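Local coordinates for spore germination protein B3 (Bacillus subtilis subsp. subtilis, PDB 3N54) that takes part, as a lipoprotein subunit of a spore germinant receptor, in the response to the germinative mixture of L-asparagine, glucose, fructose and potassium ions, at residues Q290-D293 / K294-H297; P315-W318 / N319-G323; D326-F329 / S330-D333. All coordinates share one frame; numbering follows the deposited sequence.

In the fold
All three interactions belong to the C-terminal part of the chain, in consecutive order. Interaction 1 lies near the end of the long helix 271-299, interaction 2 takes in the whole of the short helix 315-321 and the two residues after it, and interaction 3 spans helix 325-331 and its passage into strand 333-342, an edge strand of the four-stranded mixed sheet within this chain. Centres of interactions 1 and 3 are about 10 Å apart, and the amide NE2 of Gln296 probably bonds to the carbonyl oxygens of Phe329 and Thr332. Interactions 2 and 3, about 13 Å apart between centres, meet through Tyr317, Val321 and Ile328. Interactions 1 and 2 do not touch; helix 325-331 lies between them and touches both.

Interaction 1 of 3, residues Q290-D293 / K294-H297; sequences QVMD and KLQH. With SO4 (sulfate ion), chain B.
Near the C-terminal end of the long helix 271-299, Gln290 to Asp293 meet Lys294 to His297 one turn later, and the pairs sort into a greasy face and a polar one, as in an amphipathic helix. Four successive i to i+4 backbone bonds hold the turn, among them Gln296 N to Met292 O at 2.8 Å. On the buried face the branched end of Leu295 receives two neighbours: its CD1 lies 4.4 Å from Val291 CG1 and 4.2 Å from Met292 SD. Leucine and the flexible thioether suit this place, where Leu204 of helix 198-208 touches both.

Gln296 is buried but polar. Its side chain crosses that of Met292, with OE1 3.7 Å from Met292 CG, while its amide nitrogen NE2 is taken up by the carbonyl oxygens of Thr332 and Phe329. The CB of Gln296 also sits over the centre of the His297 imidazole, 3.7 Å above the ring plane. At the edge of that ring comes Asp293: its OD1 is 3.3 Å from His297 CD2, a carbon, with carboxylate and ring planes turned 58° apart.

Lys294 runs past the Gln290 carbonyl, and its chain is bent at both chi3 (71°) and chi4 (69°), which carries the ammonium round to the sulfate; there NZ donates a 2.6 Å hydrogen bond to O3 of the ion. The same NZ forms a salt bridge with Glu298.

The lysine charge is thus shared between a carboxylate and an anion probably left by the crystallisation liquor. Asp293 OD1 stays 4.1 Å from His297 NE2, so it makes no salt bridge there, although its negative charge would probably stabilise a protonated imidazole.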
loop_
_atom_site.group_PDB
_atom_site.type_symbol
_atom_site.label_atom_id
_atom_site.label_comp_id
_atom_site.label_asym_id
_atom_site.label_seq_id
_atom_site.Cartn_x
_atom_site.Cartn_y
_atom_site.Cartn_z
ATOM N N GLN A 290 18.261 -2.983 7.534
ATOM C CA GLN A 290 17.757 -4.180 6.873
ATOM C C GLN A 290 16.671 -3.804 5.850
ATOM O O GLN A 290 16.703 -4.274 4.711
ATOM C CB GLN A 290 17.228 -5.168 7.920
ATOM C CG GLN A 290 16.641 -6.491 7.392
ATOM C CD GLN A 290 17.583 -7.281 6.515
ATOM O OE1 GLN A 290 17.801 -6.927 5.347
ATOM N NE2 GLN A 290 18.117 -8.390 7.049
ATOM N N VAL A 291 15.738 -2.943 6.253
ATOM C CA VAL A 291 14.640 -2.526 5.376
ATOM C C VAL A 291 15.175 -1.739 4.179
ATOM O O VAL A 291 14.783 -1.993 3.041
ATOM C CB VAL A 291 13.585 -1.676 6.123
ATOM C CG1 VAL A 291 12.498 -1.203 5.158
ATOM C CG2 VAL A 291 12.971 -2.469 7.270
ATOM N N MET A 292 16.088 -0.805 4.441
ATOM C CA MET A 292 16.674 0.009 3.378
ATOM C C MET A 292 17.454 -0.859 2.388
ATOM O O MET A 292 17.495 -0.574 1.202
ATOM C CB MET A 292 17.584 1.092 3.968
ATOM C CG MET A 292 17.790 2.304 3.068
ATOM S SD MET A 292 16.259 3.156 2.610
ATOM C CE MET A 292 15.367 3.158 4.158
ATOM N N ASP A 293 18.065 -1.923 2.885
ATOM C CA ASP A 293 18.793 -2.852 2.032
ATOM C C ASP A 293 17.835 -3.581 1.078
ATOM O O ASP A 293 18.154 -3.782 -0.092
ATOM C CB ASP A 293 19.561 -3.860 2.886
ATOM C CG ASP A 293 20.596 -4.612 2.096
ATOM O OD1 ASP A 293 21.631 -4.012 1.751
ATOM O OD2 ASP A 293 20.387 -5.809 1.837
ATOM N N LYS A 294 16.669 -3.975 1.586
ATOM C CA LYS A 294 15.632 -4.581 0.750
ATOM C C LYS A 294 15.109 -3.582 -0.294
ATOM O O LYS A 294 14.912 -3.939 -1.448
ATOM C CB LYS A 294 14.467 -5.098 1.599
ATOM C CG LYS A 294 14.828 -6.269 2.501
ATOM C CD LYS A 294 13.760 -6.536 3.557
ATOM C CE LYS A 294 12.481 -7.129 2.983
ATOM N NZ LYS A 294 12.665 -8.516 2.483
ATOM N N LEU A 295 14.899 -2.335 0.110
ATOM C CA LEU A 295 14.406 -1.314 -0.820
ATOM C C LEU A 295 15.437 -1.027 -1.906
ATOM O O LEU A 295 15.100 -0.926 -3.087
ATOM C CB LEU A 295 14.042 -0.020 -0.084
ATOM C CG LEU A 295 12.828 -0.074 0.852
ATOM C CD1 LEU A 295 12.613 1.275 1.514
ATOM C CD2 LEU A 295 11.572 -0.509 0.106
ATOM N N GLN A 296 16.701 -0.929 -1.509
ATOM C CA GLN A 296 17.767 -0.617 -2.460
ATOM C C GLN A 296 18.164 -1.774 -3.377
ATOM O O GLN A 296 18.361 -1.564 -4.570
ATOM C CB GLN A 296 19.005 -0.117 -1.718
ATOM C CG GLN A 296 18.874 1.297 -1.203
ATOM C CD GLN A 296 20.093 1.715 -0.409
ATOM O OE1 GLN A 296 20.373 1.150 0.642
ATOM N NE2 GLN A 296 20.823 2.706 -0.908
ATOM N N HIS A 297 18.266 -2.985 -2.837
ATOM C CA HIS A 297 18.852 -4.098 -3.599
ATOM C C HIS A 297 17.933 -5.289 -3.876
ATOM O O HIS A 297 18.265 -6.121 -4.720
ATOM C CB HIS A 297 20.137 -4.563 -2.904
ATOM C CG HIS A 297 21.067 -3.437 -2.566
ATOM N ND1 HIS A 297 21.691 -2.673 -3.530
ATOM C CD2 HIS A 297 21.461 -2.934 -1.373
ATOM C CE1 HIS A 297 22.435 -1.752 -2.944
ATOM N NE2 HIS A 297 22.314 -1.889 -1.636
HETATM S S SO4 B . 13.761 -11.647 3.734
HETATM O O1 SO4 B . 13.841 -11.772 2.284
HETATM O O2 SO4 B . 12.531 -12.282 4.195
HETATM O O3 SO4 B . 13.754 -10.243 4.127
HETATM O O4 SO4 B . 14.920 -12.291 4.339
#

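Interaction 2 of 3, residues P315-W318 / N319-G323; sequences PDYW and NKVKG. With SO4 (sulfate ion), chain J.
Trp318 and Lys322 make the closest side-chain contact here, between the short helix and the residue that follows it, one of two CH-pi interactions. The lysine chain crosses the indole at about a right angle and lays its CG over one face, 3.4 Å from the centroid of the five-membered ring and 20° off its normal. With CG of Trp318 anti to the backbone N (chi1 175°), the indole leans along the helix to the place where Lys322, one turn later, can meet it. The second CH-pi contact is gentler: Val321 CG1 lies over one face of the Tyr317 ring, shifted toward the rim, 4.0 Å from the ring centroid.

Apolar packing adds the other valine branch, CG2, at 3.8 Å from Trp318 CE3. Val321 is therefore divided between two aromatic residues, a task that suits a beta-branched side chain. An alanine in place of Trp318 would remove the whole indole, and the methylenes of Lys322 would probably lose their flat support and be left freer to turn.

Hydrogen bonds of the backbone begin with Asn319 N to Pro315 O, 2.9 Å, and end with Lys322 N to Trp318 O at 2.8 Å. Between them Lys320 N and Val321 N are each shared between the carbonyl four residues back and, weakly, the one three back; for Lys320 both bonds are weak.

A sulfate, probably from the crystallisation liquor, meets the opposite end of the helix: Asp316 N reaches its O4 at 3.2 Å and Tyr317 N its O2 at 3.0 Å, while His314 ND1 supplies another bond. Proline suits this first turn, where an N-H would have no earlier helix carbonyl to bond. This is anion binding at a helix N-terminus, where the helix dipole would probably help.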
loop_
_atom_site.group_PDB
_atom_site.type_symbol
_atom_site.label_atom_id
_atom_site.label_comp_id
_atom_site.label_asym_id
_atom_site.label_seq_id
_atom_site.Cartn_x
_atom_site.Cartn_y
_atom_site.Cartn_z
ATOM N N PRO A 315 18.103 21.129 -6.283
ATOM C CA PRO A 315 17.390 21.177 -7.570
ATOM C C PRO A 315 18.240 20.853 -8.808
ATOM O O PRO A 315 17.767 20.148 -9.701
ATOM C CB PRO A 315 16.906 22.629 -7.645
ATOM C CG PRO A 315 16.810 23.073 -6.248
ATOM C CD PRO A 315 17.893 22.364 -5.503
ATOM N N ASP A 316 19.464 21.374 -8.870
ATOM C CA ASP A 316 20.338 21.140 -10.027
ATOM C C ASP A 316 20.682 19.663 -10.165
ATOM O O ASP A 316 20.495 19.077 -11.231
ATOM C CB ASP A 316 21.624 21.974 -9.936
ATOM C CG ASP A 316 21.378 23.468 -10.118
ATOM O OD1 ASP A 316 20.305 23.857 -10.631
ATOM O OD2 ASP A 316 22.273 24.258 -9.756
ATOM N N TYR A 317 21.183 19.072 -9.085
ATOM C CA TYR A 317 21.487 17.643 -9.057
ATOM C C TYR A 317 20.234 16.833 -9.390
ATOM O O TYR A 317 20.280 15.903 -10.197
ATOM C CB TYR A 317 22.035 17.241 -7.683
ATOM C CG TYR A 317 22.417 15.783 -7.564
ATOM C CD1 TYR A 317 23.664 15.334 -7.986
ATOM C CD2 TYR A 317 21.536 14.855 -7.018
ATOM C CE1 TYR A 317 24.022 13.996 -7.874
ATOM C CE2 TYR A 317 21.881 13.517 -6.901
ATOM C CZ TYR A 317 23.125 13.093 -7.330
ATOM O OH TYR A 317 23.467 11.766 -7.214
ATOM N N TRP A 318 19.116 17.206 -8.772
ATOM C CA TRP A 318 17.836 16.542 -9.012
ATOM C C TRP A 318 17.487 16.528 -10.499
ATOM O O TRP A 318 17.072 15.500 -11.030
ATOM C CB TRP A 318 16.723 17.215 -8.197
ATOM C CG TRP A 318 15.348 16.683 -8.467
ATOM C CD1 TRP A 318 14.274 17.390 -8.927
ATOM C CD2 TRP A 318 14.901 15.332 -8.311
ATOM N NE1 TRP A 318 13.184 16.567 -9.056
ATOM C CE2 TRP A 318 13.540 15.297 -8.685
ATOM C CE3 TRP A 318 15.515 14.148 -7.888
ATOM C CZ2 TRP A 318 12.785 14.123 -8.654
ATOM C CZ3 TRP A 318 14.763 12.981 -7.856
ATOM C CH2 TRP A 318 13.412 12.978 -8.236
ATOM N N ASN A 319 17.693 17.663 -11.165
ATOM C CA ASN A 319 17.396 17.798 -12.593
ATOM C C ASN A 319 18.137 16.780 -13.468
ATOM O O ASN A 319 17.604 16.320 -14.477
ATOM C CB ASN A 319 17.710 19.224 -13.066
ATOM C CG ASN A 319 17.197 19.508 -14.467
ATOM O OD1 ASN A 319 17.860 20.184 -15.253
ATOM N ND2 ASN A 319 16.016 18.990 -14.789
ATOM N N LYS A 320 19.359 16.431 -13.072
ATOM C CA LYS A 320 20.178 15.463 -13.812
ATOM C C LYS A 320 19.786 14.004 -13.542
ATOM O O LYS A 320 19.868 13.165 -14.443
ATOM C CB LYS A 320 21.663 15.657 -13.465
ATOM C CG LYS A 320 22.624 14.759 -14.258
ATOM C CD LYS A 320 24.069 14.909 -13.783
ATOM C CE LYS A 320 24.962 13.826 -14.391
ATOM N NZ LYS A 320 26.371 13.901 -13.891
ATOM N N VAL A 321 19.370 13.707 -12.310
ATOM C CA VAL A 321 19.055 12.320 -11.901
ATOM C C VAL A 321 17.573 11.919 -12.033
ATOM O O VAL A 321 17.269 10.727 -12.140
ATOM C CB VAL A 321 19.515 12.053 -10.449
ATOM C CG1 VAL A 321 21.020 12.285 -10.321
ATOM C CG2 VAL A 321 18.748 12.926 -9.467
ATOM N N LYS A 322 16.672 12.904 -12.028
ATOM C CA LYS A 322 15.216 12.684 -12.162
ATOM C C LYS A 322 14.799 11.442 -12.942
ATOM O O LYS A 322 13.938 10.688 -12.493
ATOM C CB LYS A 322 14.561 13.900 -12.832
ATOM C CG LYS A 322 14.133 14.984 -11.867
ATOM C CD LYS A 322 13.869 16.310 -12.573
ATOM C CE LYS A 322 12.679 16.244 -13.514
ATOM N NZ LYS A 322 12.316 17.598 -14.026
ATOM N N GLY A 323 15.395 11.243 -14.113
ATOM C CA GLY A 323 15.029 10.137 -14.995
ATOM C C GLY A 323 15.482 8.749 -14.577
ATOM O O GLY A 323 15.034 7.756 -15.152
HETATM S S SO4 J . 22.269 22.027 -6.170
HETATM O O1 SO4 J . 23.454 22.591 -6.809
HETATM O O2 SO4 J . 22.091 20.672 -6.680
HETATM O O3 SO4 J . 22.434 22.026 -4.721
HETATM O O4 SO4 J . 21.102 22.837 -6.503
#

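Interaction 3 of 3, residues D326-F329 / S330-D333; sequences DEIF and SETD
The side chains of Glu327 and Glu331 run side by side, pointing the same way, their carboxylate planes 89° apart. OE1 of Glu327 is 3.9 Å from OE1 of Glu331, a pairing of like charges that is probably unfavourable, though Lys244 touches Glu331 and may ease it. Against the Phe329 ring, the Ser330 backbone N comes in obliquely, 3.7 Å from CG.

Just beyond helix 325-331, Thr332 bonds back to it. With OG1 beside its own backbone N (chi1 -58°), the hydroxyl turns back to give Ile328 O a 2.6 Å hydrogen bond, approaching from above the carbonyl plane. Thr332 N bonds to Phe329 O at 3.1 Å, also from above that carbonyl's plane. A threonine suits this spot because it can supply a second donor to the last carbonyls.

Ile328, buried, gives its branched hydrocarbon to Tyr317 and Val321 of helix 315-321, while Phe329 touches Met292 and Leu295 of helix 271-299. Ser330 OG is bonded to Gln296 O of that long helix, and Thr332 leads into strand 333-342, touching Pro245 and Phe247 of strand 245-258.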
loop_
_atom_site.group_PDB
_atom_site.type_symbol
_atom_site.label_atom_id
_atom_site.label_comp_id
_atom_site.label_asym_id
_atom_site.label_seq_id
_atom_site.Cartn_x
_atom_site.Cartn_y
_atom_site.Cartn_z
ATOM N N ASP A 326 15.778 5.741 -9.071
ATOM C CA ASP A 326 15.897 4.448 -8.395
ATOM C C ASP A 326 17.334 3.913 -8.472
ATOM O O ASP A 326 17.847 3.377 -7.487
ATOM C CB ASP A 326 14.887 3.431 -8.948
ATOM C CG ASP A 326 13.471 3.648 -8.403
ATOM O OD1 ASP A 326 13.310 4.366 -7.388
ATOM O OD2 ASP A 326 12.521 3.082 -8.984
ATOM N N GLU A 327 17.978 4.081 -9.628
ATOM C CA GLU A 327 19.381 3.691 -9.801
ATOM C C GLU A 327 20.248 4.413 -8.777
ATOM O O GLU A 327 21.071 3.797 -8.107
ATOM C CB GLU A 327 19.861 4.013 -11.221
ATOM C CG GLU A 327 21.309 3.589 -11.520
ATOM C CD GLU A 327 21.828 4.088 -12.873
ATOM O OE1 GLU A 327 23.033 3.890 -13.147
ATOM O OE2 GLU A 327 21.044 4.677 -13.659
ATOM N N ILE A 328 20.048 5.720 -8.657
ATOM C CA ILE A 328 20.788 6.540 -7.698
ATOM C C ILE A 328 20.439 6.156 -6.263
ATOM O O ILE A 328 21.313 6.111 -5.392
ATOM C CB ILE A 328 20.502 8.047 -7.910
ATOM C CG1 ILE A 328 21.076 8.524 -9.249
ATOM C CG2 ILE A 328 21.080 8.878 -6.774
ATOM C CD1 ILE A 328 22.597 8.474 -9.334
ATOM N N PHE A 329 19.157 5.889 -6.022
ATOM C CA PHE A 329 18.688 5.476 -4.698
ATOM C C PHE A 329 19.410 4.211 -4.228
ATOM O O PHE A 329 19.815 4.120 -3.072
ATOM C CB PHE A 329 17.169 5.253 -4.712
ATOM C CG PHE A 329 16.629 4.657 -3.441
ATOM C CD1 PHE A 329 16.610 5.393 -2.269
ATOM C CD2 PHE A 329 16.129 3.365 -3.423
ATOM C CE1 PHE A 329 16.106 4.850 -1.101
ATOM C CE2 PHE A 329 15.619 2.816 -2.259
ATOM C CZ PHE A 329 15.609 3.558 -1.098
ATOM N N SER A 330 19.566 3.248 -5.130
ATOM C CA SER A 330 20.262 1.999 -4.827
ATOM C C SER A 330 21.723 2.212 -4.411
ATOM O O SER A 330 22.251 1.457 -3.597
ATOM C CB SER A 330 20.211 1.057 -6.028
ATOM O OG SER A 330 18.891 0.607 -6.255
ATOM N N GLU A 331 22.357 3.239 -4.974
ATOM C CA GLU A 331 23.753 3.571 -4.685
ATOM C C GLU A 331 23.897 4.550 -3.525
ATOM O O GLU A 331 25.015 4.874 -3.126
ATOM C CB GLU A 331 24.400 4.205 -5.916
ATOM C CG GLU A 331 24.350 3.356 -7.184
ATOM C CD GLU A 331 24.681 4.154 -8.445
ATOM O OE1 GLU A 331 24.553 3.588 -9.554
ATOM O OE2 GLU A 331 25.060 5.346 -8.331
ATOM N N THR A 332 22.781 5.030 -2.991
ATOM C CA THR A 332 22.810 6.048 -1.947
ATOM C C THR A 332 23.226 5.475 -0.592
ATOM O O THR A 332 22.918 4.330 -0.273
ATOM C CB THR A 332 21.429 6.736 -1.829
ATOM O OG1 THR A 332 21.080 7.316 -3.094
ATOM C CG2 THR A 332 21.443 7.817 -0.769
ATOM N N ASP A 333 23.934 6.286 0.192
ATOM C CA ASP A 333 24.361 5.913 1.537
ATOM C C ASP A 333 23.525 6.660 2.562
ATOM O O ASP A 333 23.072 7.776 2.310
ATOM C CB ASP A 333 25.844 6.235 1.751
ATOM C CG ASP A 333 26.759 5.434 0.840
ATOM O OD1 ASP A 333 27.891 5.126 1.267
ATOM O OD2 ASP A 333 26.354 5.106 -0.297
#